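Local coordinates for protein siderophore enterobactin esterase (Emericella nidulans, PDB 6GUO) that hydrolyses the ester bonds of the bacterial siderophore enterobactin, so that a fungus can release the iron inside its cells, at residues 44-49 with 151-156; 141-146 with 180-185; 124-129 with 164-169; 57-62 with 100-105. All coordinates share one frame; numbering follows the deposited sequence.

Interaction 1 of 4, residues 44-49 with 151-156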
# COMPACT_ATOMS: atom_id res chain seq x y z
N SER A 44 10.31 -12.56 -19.04
CA SER A 44 10.46 -11.79 -20.28
C SER A 44 9.17 -11.07 -20.73
O SER A 44 9.16 -10.47 -21.80
CB SER A 44 10.96 -12.70 -21.40
OG SER A 44 9.97 -13.64 -21.78
N GLY A 45 8.10 -11.14 -19.94
CA GLY A 45 6.86 -10.42 -20.23
C GLY A 45 5.87 -11.13 -21.14
O GLY A 45 4.92 -10.51 -21.61
N ASP A 46 6.09 -12.43 -21.38
CA ASP A 46 5.21 -13.23 -22.24
C ASP A 46 3.97 -13.61 -21.44
O ASP A 46 4.08 -14.27 -20.40
CB ASP A 46 5.94 -14.49 -22.74
CG ASP A 46 5.11 -15.32 -23.73
OD1 ASP A 46 5.51 -16.47 -24.01
OD2 ASP A 46 4.07 -14.84 -24.24
N ALA A 47 2.80 -13.20 -21.94
CA ALA A 47 1.52 -13.47 -21.30
C ALA A 47 0.80 -14.70 -21.87
O ALA A 47 -0.32 -15.00 -21.45
CB ALA A 47 0.62 -12.24 -21.42
N SER A 48 1.44 -15.40 -22.81
CA SER A 48 0.89 -16.61 -23.45
C SER A 48 -0.51 -16.38 -24.03
O SER A 48 -1.42 -17.19 -23.82
CB SER A 48 0.90 -17.79 -22.46
OG SER A 48 2.21 -18.07 -22.02
N GLY A 49 -0.68 -15.27 -24.74
CA GLY A 49 -1.95 -14.93 -25.38
C GLY A 49 -2.97 -14.19 -24.52
O GLY A 49 -3.97 -13.73 -25.04
N PHE A 151 4.96 -5.06 -24.75
CA PHE A 151 3.90 -6.08 -24.75
C PHE A 151 3.11 -6.14 -26.08
O PHE A 151 1.88 -6.06 -26.06
CB PHE A 151 2.92 -5.82 -23.59
CG PHE A 151 3.57 -5.85 -22.23
CD1 PHE A 151 4.05 -7.04 -21.71
CD2 PHE A 151 3.70 -4.68 -21.48
CE1 PHE A 151 4.64 -7.07 -20.45
CE2 PHE A 151 4.29 -4.71 -20.23
CZ PHE A 151 4.77 -5.91 -19.72
N PRO A 152 3.81 -6.31 -27.23
CA PRO A 152 3.15 -6.30 -28.55
C PRO A 152 2.08 -7.38 -28.77
O PRO A 152 1.18 -7.17 -29.59
CB PRO A 152 4.31 -6.50 -29.53
CG PRO A 152 5.36 -7.19 -28.74
CD PRO A 152 5.25 -6.60 -27.36
N ARG A 153 2.19 -8.51 -28.07
CA ARG A 153 1.21 -9.60 -28.21
C ARG A 153 0.06 -9.56 -27.20
O ARG A 153 -0.76 -10.47 -27.17
CB ARG A 153 1.93 -10.96 -28.16
CG ARG A 153 2.97 -11.12 -29.27
CD ARG A 153 3.62 -12.49 -29.28
NE ARG A 153 4.20 -12.85 -27.98
CZ ARG A 153 5.32 -12.35 -27.46
NH1 ARG A 153 6.04 -11.43 -28.11
NH2 ARG A 153 5.73 -12.77 -26.27
N VAL A 154 -0.01 -8.49 -26.40
CA VAL A 154 -1.04 -8.33 -25.37
C VAL A 154 -2.08 -7.31 -25.84
O VAL A 154 -1.74 -6.16 -26.13
CB VAL A 154 -0.42 -7.86 -24.04
CG1 VAL A 154 -1.50 -7.64 -22.97
CG2 VAL A 154 0.61 -8.86 -23.55
N SER A 155 -3.34 -7.73 -25.90
CA SER A 155 -4.45 -6.82 -26.16
C SER A 155 -4.81 -6.11 -24.86
O SER A 155 -5.15 -6.78 -23.87
CB SER A 155 -5.66 -7.57 -26.72
OG SER A 155 -6.76 -6.70 -26.91
N PHE A 156 -4.74 -4.78 -24.86
CA PHE A 156 -5.04 -3.98 -23.67
C PHE A 156 -6.49 -3.52 -23.68
O PHE A 156 -6.92 -2.90 -24.64
CB PHE A 156 -4.09 -2.79 -23.56
CG PHE A 156 -2.71 -3.17 -23.09
CD1 PHE A 156 -2.42 -3.23 -21.74
CD2 PHE A 156 -1.73 -3.53 -24.01
CE1 PHE A 156 -1.15 -3.60 -21.31
CE2 PHE A 156 -0.47 -3.90 -23.59
CZ PHE A 156 -0.17 -3.94 -22.24
O HOH W 1 1.97 -14.25 -26.19
O HOH W 2 -4.10 -10.48 -25.75

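Interaction 2 of 4, residues 141-146 with 180-185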
# COMPACT_ATOMS: atom_id res chain seq x y z
N ILE A 141 4.40 8.75 -26.38
CA ILE A 141 5.73 8.16 -26.22
C ILE A 141 5.71 6.95 -25.29
O ILE A 141 6.12 5.85 -25.69
CB ILE A 141 6.76 9.21 -25.71
CG1 ILE A 141 6.75 10.47 -26.59
CG2 ILE A 141 8.16 8.61 -25.63
CD1 ILE A 141 7.08 10.24 -28.06
N VAL A 142 5.24 7.14 -24.06
CA VAL A 142 5.31 6.07 -23.05
C VAL A 142 4.33 4.94 -23.38
O VAL A 142 4.72 3.77 -23.47
CB VAL A 142 5.04 6.59 -21.62
CG1 VAL A 142 5.04 5.44 -20.61
CG2 VAL A 142 6.08 7.64 -21.24
N ARG A 143 3.07 5.29 -23.57
CA ARG A 143 2.04 4.29 -23.80
C ARG A 143 2.29 3.41 -25.04
O ARG A 143 2.19 2.19 -24.95
CB ARG A 143 0.67 4.96 -23.82
CG ARG A 143 -0.48 4.04 -24.12
CD ARG A 143 -1.74 4.65 -23.53
NE ARG A 143 -2.93 4.00 -24.03
CZ ARG A 143 -4.17 4.39 -23.74
NH1 ARG A 143 -5.19 3.73 -24.27
NH2 ARG A 143 -4.39 5.42 -22.92
N PRO A 144 2.64 4.02 -26.19
CA PRO A 144 2.97 3.18 -27.35
C PRO A 144 4.22 2.32 -27.16
O PRO A 144 4.26 1.22 -27.69
CB PRO A 144 3.16 4.21 -28.48
CG PRO A 144 2.32 5.36 -28.06
CD PRO A 144 2.53 5.43 -26.57
N PHE A 145 5.21 2.81 -26.43
CA PHE A 145 6.37 1.98 -26.10
C PHE A 145 5.95 0.73 -25.33
O PHE A 145 6.35 -0.38 -25.67
CB PHE A 145 7.41 2.78 -25.30
CG PHE A 145 8.53 1.94 -24.76
CD1 PHE A 145 9.55 1.51 -25.59
CD2 PHE A 145 8.56 1.58 -23.41
CE1 PHE A 145 10.59 0.73 -25.10
CE2 PHE A 145 9.59 0.80 -22.91
CZ PHE A 145 10.61 0.38 -23.75
N VAL A 146 5.12 0.91 -24.31
CA VAL A 146 4.66 -0.22 -23.50
C VAL A 146 3.80 -1.19 -24.33
O VAL A 146 4.02 -2.40 -24.30
CB VAL A 146 3.90 0.27 -22.24
CG1 VAL A 146 3.26 -0.89 -21.48
CG2 VAL A 146 4.85 1.03 -21.32
N SER A 180 -10.99 11.14 -23.55
CA SER A 180 -10.68 9.83 -24.13
C SER A 180 -9.27 9.30 -23.84
O SER A 180 -8.97 8.16 -24.21
CB SER A 180 -10.91 9.86 -25.65
OG SER A 180 -12.26 10.18 -25.93
N SER A 181 -8.41 10.11 -23.20
CA SER A 181 -7.03 9.73 -22.87
C SER A 181 -6.94 8.39 -22.14
O SER A 181 -6.11 7.54 -22.46
CB SER A 181 -6.38 10.78 -21.96
OG SER A 181 -6.30 12.03 -22.60
N PHE A 182 -7.80 8.25 -21.13
CA PHE A 182 -7.88 7.04 -20.31
C PHE A 182 -9.35 6.69 -20.10
O PHE A 182 -10.22 7.55 -20.18
CB PHE A 182 -7.20 7.26 -18.95
CG PHE A 182 -5.74 7.60 -19.05
CD1 PHE A 182 -4.78 6.60 -19.03
CD2 PHE A 182 -5.34 8.92 -19.22
CE1 PHE A 182 -3.43 6.91 -19.15
CE2 PHE A 182 -3.99 9.24 -19.35
CZ PHE A 182 -3.04 8.24 -19.32
N ASP A 183 -9.62 5.42 -19.83
CA ASP A 183 -10.98 4.96 -19.53
C ASP A 183 -11.41 5.38 -18.12
O ASP A 183 -12.57 5.76 -17.90
CB ASP A 183 -11.08 3.44 -19.67
CG ASP A 183 -10.78 2.98 -21.07
OD1 ASP A 183 -11.48 3.42 -21.99
OD2 ASP A 183 -9.83 2.18 -21.25
N VAL A 184 -10.45 5.32 -17.19
CA VAL A 184 -10.69 5.54 -15.77
C VAL A 184 -9.67 6.54 -15.23
O VAL A 184 -8.48 6.43 -15.53
CB VAL A 184 -10.56 4.22 -14.99
CG1 VAL A 184 -10.86 4.42 -13.51
CG2 VAL A 184 -11.50 3.17 -15.58
N TYR A 185 -10.15 7.50 -14.45
CA TYR A 185 -9.31 8.51 -13.81
C TYR A 185 -9.47 8.36 -12.31
O TYR A 185 -10.58 8.31 -11.79
CB TYR A 185 -9.72 9.91 -14.25
CG TYR A 185 -9.62 10.09 -15.74
CD1 TYR A 185 -8.51 10.70 -16.31
CD2 TYR A 185 -10.63 9.63 -16.58
CE1 TYR A 185 -8.42 10.86 -17.69
CE2 TYR A 185 -10.54 9.78 -17.96
CZ TYR A 185 -9.43 10.40 -18.50
OH TYR A 185 -9.34 10.55 -19.86

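Interaction 3 of 4, residues 124-129 with 164-169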
# COMPACT_ATOMS: atom_id res chain seq x y z
N LYS A 124 5.44 31.11 -2.68
CA LYS A 124 6.44 30.09 -2.95
C LYS A 124 6.35 29.67 -4.42
O LYS A 124 5.72 28.65 -4.74
CB LYS A 124 6.25 28.91 -1.99
CG LYS A 124 7.54 28.43 -1.33
CD LYS A 124 7.64 26.92 -1.35
CE LYS A 124 8.74 26.43 -0.43
NZ LYS A 124 9.22 25.10 -0.87
N PRO A 125 6.95 30.46 -5.33
CA PRO A 125 6.89 30.11 -6.75
C PRO A 125 7.65 28.82 -7.07
O PRO A 125 8.65 28.50 -6.43
CB PRO A 125 7.54 31.31 -7.45
CG PRO A 125 7.49 32.42 -6.46
CD PRO A 125 7.63 31.76 -5.13
N GLU A 126 7.13 28.11 -8.06
CA GLU A 126 7.74 26.88 -8.56
C GLU A 126 7.44 26.83 -10.05
O GLU A 126 6.56 27.54 -10.53
CB GLU A 126 7.16 25.66 -7.84
CG GLU A 126 5.65 25.51 -7.99
CD GLU A 126 5.02 24.53 -7.01
OE1 GLU A 126 3.78 24.49 -6.97
OE2 GLU A 126 5.74 23.81 -6.28
N ALA A 127 8.18 25.99 -10.78
CA ALA A 127 7.91 25.77 -12.20
C ALA A 127 6.52 25.17 -12.37
O ALA A 127 6.08 24.36 -11.55
CB ALA A 127 8.98 24.87 -12.82
N HIS A 128 5.83 25.57 -13.44
CA HIS A 128 4.43 25.22 -13.63
C HIS A 128 4.03 25.25 -15.10
O HIS A 128 4.69 25.88 -15.93
CB HIS A 128 3.54 26.20 -12.86
CG HIS A 128 3.67 27.62 -13.32
ND1 HIS A 128 2.78 28.21 -14.18
CD2 HIS A 128 4.61 28.56 -13.05
CE1 HIS A 128 3.15 29.45 -14.43
NE2 HIS A 128 4.26 29.69 -13.75
N GLY A 129 2.92 24.58 -15.42
CA GLY A 129 2.29 24.66 -16.73
C GLY A 129 2.72 23.65 -17.78
O GLY A 129 2.42 23.83 -18.96
N HIS A 164 -1.94 11.50 -7.18
CA HIS A 164 -2.23 12.07 -5.87
C HIS A 164 -1.71 13.51 -5.79
O HIS A 164 -0.63 13.80 -6.31
CB HIS A 164 -1.59 11.22 -4.77
CG HIS A 164 -1.72 11.81 -3.39
ND1 HIS A 164 -0.77 12.63 -2.84
CD2 HIS A 164 -2.69 11.68 -2.46
CE1 HIS A 164 -1.15 12.99 -1.63
NE2 HIS A 164 -2.31 12.42 -1.37
N SER A 165 -2.48 14.38 -5.12
CA SER A 165 -2.12 15.79 -4.92
C SER A 165 -2.01 16.51 -6.28
O SER A 165 -2.99 16.54 -7.02
CB SER A 165 -0.91 15.96 -3.98
OG SER A 165 0.31 15.50 -4.52
N TYR A 166 -0.85 17.08 -6.64
CA TYR A 166 -0.69 17.58 -8.01
C TYR A 166 -0.98 16.51 -9.06
O TYR A 166 -1.50 16.83 -10.14
CB TYR A 166 0.70 18.18 -8.25
CG TYR A 166 0.94 19.58 -7.72
CD1 TYR A 166 -0.10 20.35 -7.16
CD2 TYR A 166 2.19 20.16 -7.82
CE1 TYR A 166 0.13 21.63 -6.70
CE2 TYR A 166 2.43 21.44 -7.36
CZ TYR A 166 1.40 22.17 -6.81
OH TYR A 166 1.61 23.44 -6.34
N GLY A 167 -0.66 15.25 -8.75
CA GLY A 167 -1.04 14.12 -9.59
C GLY A 167 -2.54 14.00 -9.81
O GLY A 167 -2.99 13.68 -10.91
N GLY A 168 -3.33 14.27 -8.77
CA GLY A 168 -4.78 14.27 -8.86
C GLY A 168 -5.29 15.43 -9.70
O GLY A 168 -6.22 15.27 -10.49
N LEU A 169 -4.67 16.59 -9.52
CA LEU A 169 -4.95 17.75 -10.37
C LEU A 169 -4.70 17.41 -11.84
O LEU A 169 -5.53 17.72 -12.70
CB LEU A 169 -4.08 18.95 -9.93
CG LEU A 169 -4.17 20.23 -10.76
CD1 LEU A 169 -5.56 20.83 -10.67
CD2 LEU A 169 -3.11 21.23 -10.30

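Interaction 4 of 4, residues 57-62 with 100-105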
# COMPACT_ATOMS: atom_id res chain seq x y z
N LEU A 57 0.64 5.59 -13.56
CA LEU A 57 0.82 6.32 -12.31
C LEU A 57 1.77 7.50 -12.51
O LEU A 57 2.87 7.31 -13.00
CB LEU A 57 1.41 5.40 -11.24
CG LEU A 57 0.82 4.00 -11.05
CD1 LEU A 57 1.71 3.20 -10.10
CD2 LEU A 57 -0.59 4.09 -10.50
N VAL A 58 1.34 8.70 -12.12
CA VAL A 58 2.27 9.85 -12.03
C VAL A 58 2.79 9.92 -10.59
O VAL A 58 2.24 9.27 -9.71
CB VAL A 58 1.65 11.16 -12.53
CG1 VAL A 58 1.30 11.02 -14.01
CG2 VAL A 58 0.43 11.59 -11.72
N ASP A 59 3.88 10.67 -10.36
CA ASP A 59 4.74 10.47 -9.17
C ASP A 59 5.14 9.00 -9.07
O ASP A 59 5.04 8.37 -8.00
CB ASP A 59 4.07 10.91 -7.86
CG ASP A 59 3.81 12.39 -7.79
OD1 ASP A 59 4.72 13.18 -8.15
OD2 ASP A 59 2.72 12.78 -7.33
N GLY A 60 5.58 8.46 -10.20
CA GLY A 60 5.81 7.02 -10.35
C GLY A 60 6.67 6.37 -9.29
O GLY A 60 6.36 5.27 -8.83
N ASN A 61 7.74 7.06 -8.89
CA ASN A 61 8.69 6.52 -7.91
C ASN A 61 8.05 6.26 -6.54
O ASN A 61 8.54 5.42 -5.79
CB ASN A 61 9.90 7.43 -7.69
CG ASN A 61 10.53 7.92 -8.98
OD1 ASN A 61 10.06 8.90 -9.56
ND2 ASN A 61 11.60 7.28 -9.42
N ALA A 62 6.99 7.01 -6.22
CA ALA A 62 6.32 6.90 -4.91
C ALA A 62 5.18 5.89 -4.85
O ALA A 62 4.73 5.54 -3.76
CB ALA A 62 5.79 8.27 -4.51
N PRO A 100 11.18 17.44 -7.26
CA PRO A 100 10.67 18.80 -7.50
C PRO A 100 10.15 19.05 -8.93
O PRO A 100 9.35 19.97 -9.14
CB PRO A 100 11.88 19.70 -7.22
CG PRO A 100 12.86 18.86 -6.49
CD PRO A 100 12.60 17.44 -6.85
N ARG A 101 10.60 18.24 -9.90
CA ARG A 101 10.13 18.34 -11.29
C ARG A 101 8.63 18.11 -11.47
O ARG A 101 8.05 18.53 -12.48
CB ARG A 101 10.89 17.34 -12.17
CG ARG A 101 12.35 17.72 -12.39
CD ARG A 101 13.11 16.66 -13.16
NE ARG A 101 12.50 16.37 -14.46
CZ ARG A 101 12.89 15.38 -15.27
NH1 ARG A 101 12.26 15.20 -16.42
NH2 ARG A 101 13.90 14.58 -14.94
N ARG A 102 8.00 17.45 -10.50
CA ARG A 102 6.56 17.19 -10.55
C ARG A 102 5.69 18.45 -10.69
O ARG A 102 4.63 18.38 -11.31
CB ARG A 102 6.11 16.38 -9.32
CG ARG A 102 6.12 17.17 -8.02
CD ARG A 102 5.98 16.25 -6.82
NE ARG A 102 4.68 15.58 -6.81
CZ ARG A 102 3.54 16.10 -6.34
NH1 ARG A 102 2.42 15.37 -6.39
NH2 ARG A 102 3.48 17.33 -5.84
N SER A 103 6.12 19.57 -10.11
CA SER A 103 5.34 20.81 -10.14
C SER A 103 5.12 21.31 -11.56
O SER A 103 4.03 21.77 -11.90
CB SER A 103 5.98 21.90 -9.28
OG SER A 103 7.20 22.37 -9.84
N TYR A 104 6.15 21.21 -12.40
CA TYR A 104 6.03 21.58 -13.81
C TYR A 104 5.21 20.54 -14.58
O TYR A 104 4.27 20.90 -15.30
CB TYR A 104 7.41 21.74 -14.46
CG TYR A 104 7.33 22.10 -15.92
CD1 TYR A 104 6.86 23.35 -16.32
CD2 TYR A 104 7.68 21.18 -16.91
CE1 TYR A 104 6.76 23.68 -17.67
CE2 TYR A 104 7.59 21.50 -18.26
CZ TYR A 104 7.13 22.75 -18.63
OH TYR A 104 7.04 23.08 -19.97
N ASP A 105 5.55 19.27 -14.42
CA ASP A 105 4.92 18.19 -15.18
C ASP A 105 3.42 18.03 -14.93
O ASP A 105 2.69 17.65 -15.84
CB ASP A 105 5.60 16.84 -14.93
CG ASP A 105 6.93 16.70 -15.66
OD1 ASP A 105 7.82 16.04 -15.11
OD2 ASP A 105 7.09 17.24 -16.77

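Interaction 1 of 4, residues 44-49 with 151-156
D46 OD2 takes three partners, one of which, R153, comes from the facing segment. The backbone N of S48 lies 3.0 Å from D46 OD2 and bonds to it from above the carboxylate plane, 63° out of it. This closes an Asx turn. A water, W 1, donates to the same OD2 at 2.9 Å. R153 NH2 adds a salt bridge to D46 OD2 with a weak hydrogen bond of 3.3 Å, almost straight at the hydrogen. The carboxylate meets the edge of the guanidinium, but the two planes stand 70° apart, so the groups do not lie side by side. W 1 also bridges the two segments, accepting from R153 NE at 3.2 Å and from the backbone N of G49. The R153 chain bends at chi3 (-54°), which turns its nitrogens back toward the 44-49 loop.

The contact joins two loops of the alpha/beta-hydrolase fold, far from the centre of the chain. Loop 44-49 leads into strand 52-58. Segment 151-156 leaves helix 131-150 by a type I turn, with V154 N bonded to F151 O at 3.1 Å, and enters the neighbouring parallel strand 156-164.

Away from the ion pair, A47 CB makes an apolar contact with V154 CG2 at 4.0 Å, with W41 also against A47. G45 O lies at the edge of the F151 ring, 3.6 Å from CD1. G45 has backbone angles that favour glycine, and the F151 ring leaves little space beside the G45 CA. A second water, W 2, accepts from S155 N and donates weakly to G49 O.

Interaction 2 of 4, residues 141-146 with 180-185
R143 reaches from helix 131-150 to the backbone of S181 and lies beside the F182 ring. The fold is an alpha/beta-hydrolase. The helix packs on the central sheet, and segment 180-185 is the turn that starts the parallel strand 184-188. R143 leaves the helix with CG anti to the backbone N (chi1 177°) and stays extended from CG to NE. This length is needed, because the nearest CA atoms of the two segments, those of R143 and S181, are 10.6 Å apart.

R143 NH2 donates to S181 O at 2.8 Å. The bond is short but bent, 130° at the hydrogen, and counts as weak. The carbonyl oxygen sits at the guanidinium edge, near its plane. The same NH2 is 4.1 Å from F182 CD1 and meets that ring obliquely. R143 also touches T159 of strand 156-164, and its NE forms a long, weak ion pair with E147. The carboxylate of D183 is close enough to favour the arginine charge, probably weakly, without touching it: R143 NH1 to D183 OD2 is 5.7 Å.

F182 is buried against L135 and I138 of the helix and L161 of the sheet. Y185 packs against F182 and bonds to its backbone. F182 CB lies over one face of the Y185 ring, toward the rim. F182 N donates to Y185 OH at 3.0 Å, and that hydroxyl is also bonded to P179 O.

Interaction 3 of 4, residues 124-129 with 164-169
The Y166 ring receives E126 OE1 at its edge, near the ring plane, on the side of CE2 and OH. The carboxylate is turned 68° from the ring, so the two flat groups do not stack. W194 meets the same ring with its plane steeply inclined, and R102 and L106 also touch Y166.

The polar link is one hydrogen bond. Y166 OH donates to E126 OE1 at 2.5 Å, which is very short, and the exact length should be read with caution. OE1 also lies 3.4 Å from Y166 CE2. The other oxygen, E126 OE2, stays 4.1 Å from Y166 OH. The two side chains come from opposite directions. E126 CG sits between its backbone N and carbonyl carbon (chi1 59°), and the chain then runs straight out to the hydroxyl.

E126 lies near the proline-rich insertion that narrows the active site, and its side chain packs on P116. Y166 begins helix 166-177. It is the residue right after S165, whose backbone is in the strained conformation (phi 62°) of a GxSxG nucleophile elbow, consistent with the catalytic serine turn of alpha/beta-hydrolases.

Interaction 4 of 4, residues 57-62 with 100-105
This contact is a partly buried, side-on salt bridge between D59 and R102 at the C-terminal ends of the parallel strands. D59 is buried, in the turn between strand 52-58 and helix 60-77. R102 is partly exposed and belongs to the short helix 102-106, in the connection that follows strand 83-90. In an alpha/beta-hydrolase, this end of the strands carries the active site.

Two nitrogens of R102 bind the two oxygens of D59, one each. R102 NE donates to D59 OD1 at 2.7 Å, with 167° at the hydrogen. R102 NH1 donates to D59 OD2 at 2.8 Å and uses the syn lone pair of that oxygen. Both oxygens lie close to the guanidinium plane. The carboxylate is tilted only 24° from it, so the groups meet edge to edge and nearly flat. R102 CG stands between its backbone N and carbonyl carbon (chi1 72°), and the chain bends at chi3 to bring NE and NH1 to the aspartate.

R102 also packs against Y166. In the conformer given, S165 OG is a probable second partner of R102 NH1. A triethylene glycol, probably from the crystallisation liquor, lies about 4 Å from the R102 side chain. With two bonds to one carboxylate, the guanidinium cannot easily rotate. D59 thus probably holds R102 NH1 in the direction of S165 OG.

In the fold
Interactions 3 and 4 adjoin each other at the presumed active site, with centres about 9 Å apart. The probable bond from R102 NH1 to S165 OG joins them, so the D59 pair of interaction 4 backs the presumed nucleophile elbow of interaction 3. In the conformer given for S103, A127 O also probably bonds to S103 OG, at 2.9 Å, tying the 124-129 loop to helix 102-106. Interactions 1 and 2 share helix 131-150 and its end. Their centres are about 17 Å apart, and F151 N probably bonds to V146 O at 2.9 Å. Interaction 1 is remote from the site, about 35 Å from interaction 3 between centres. Interaction 2 is nearer, about 21 Å from interaction 3.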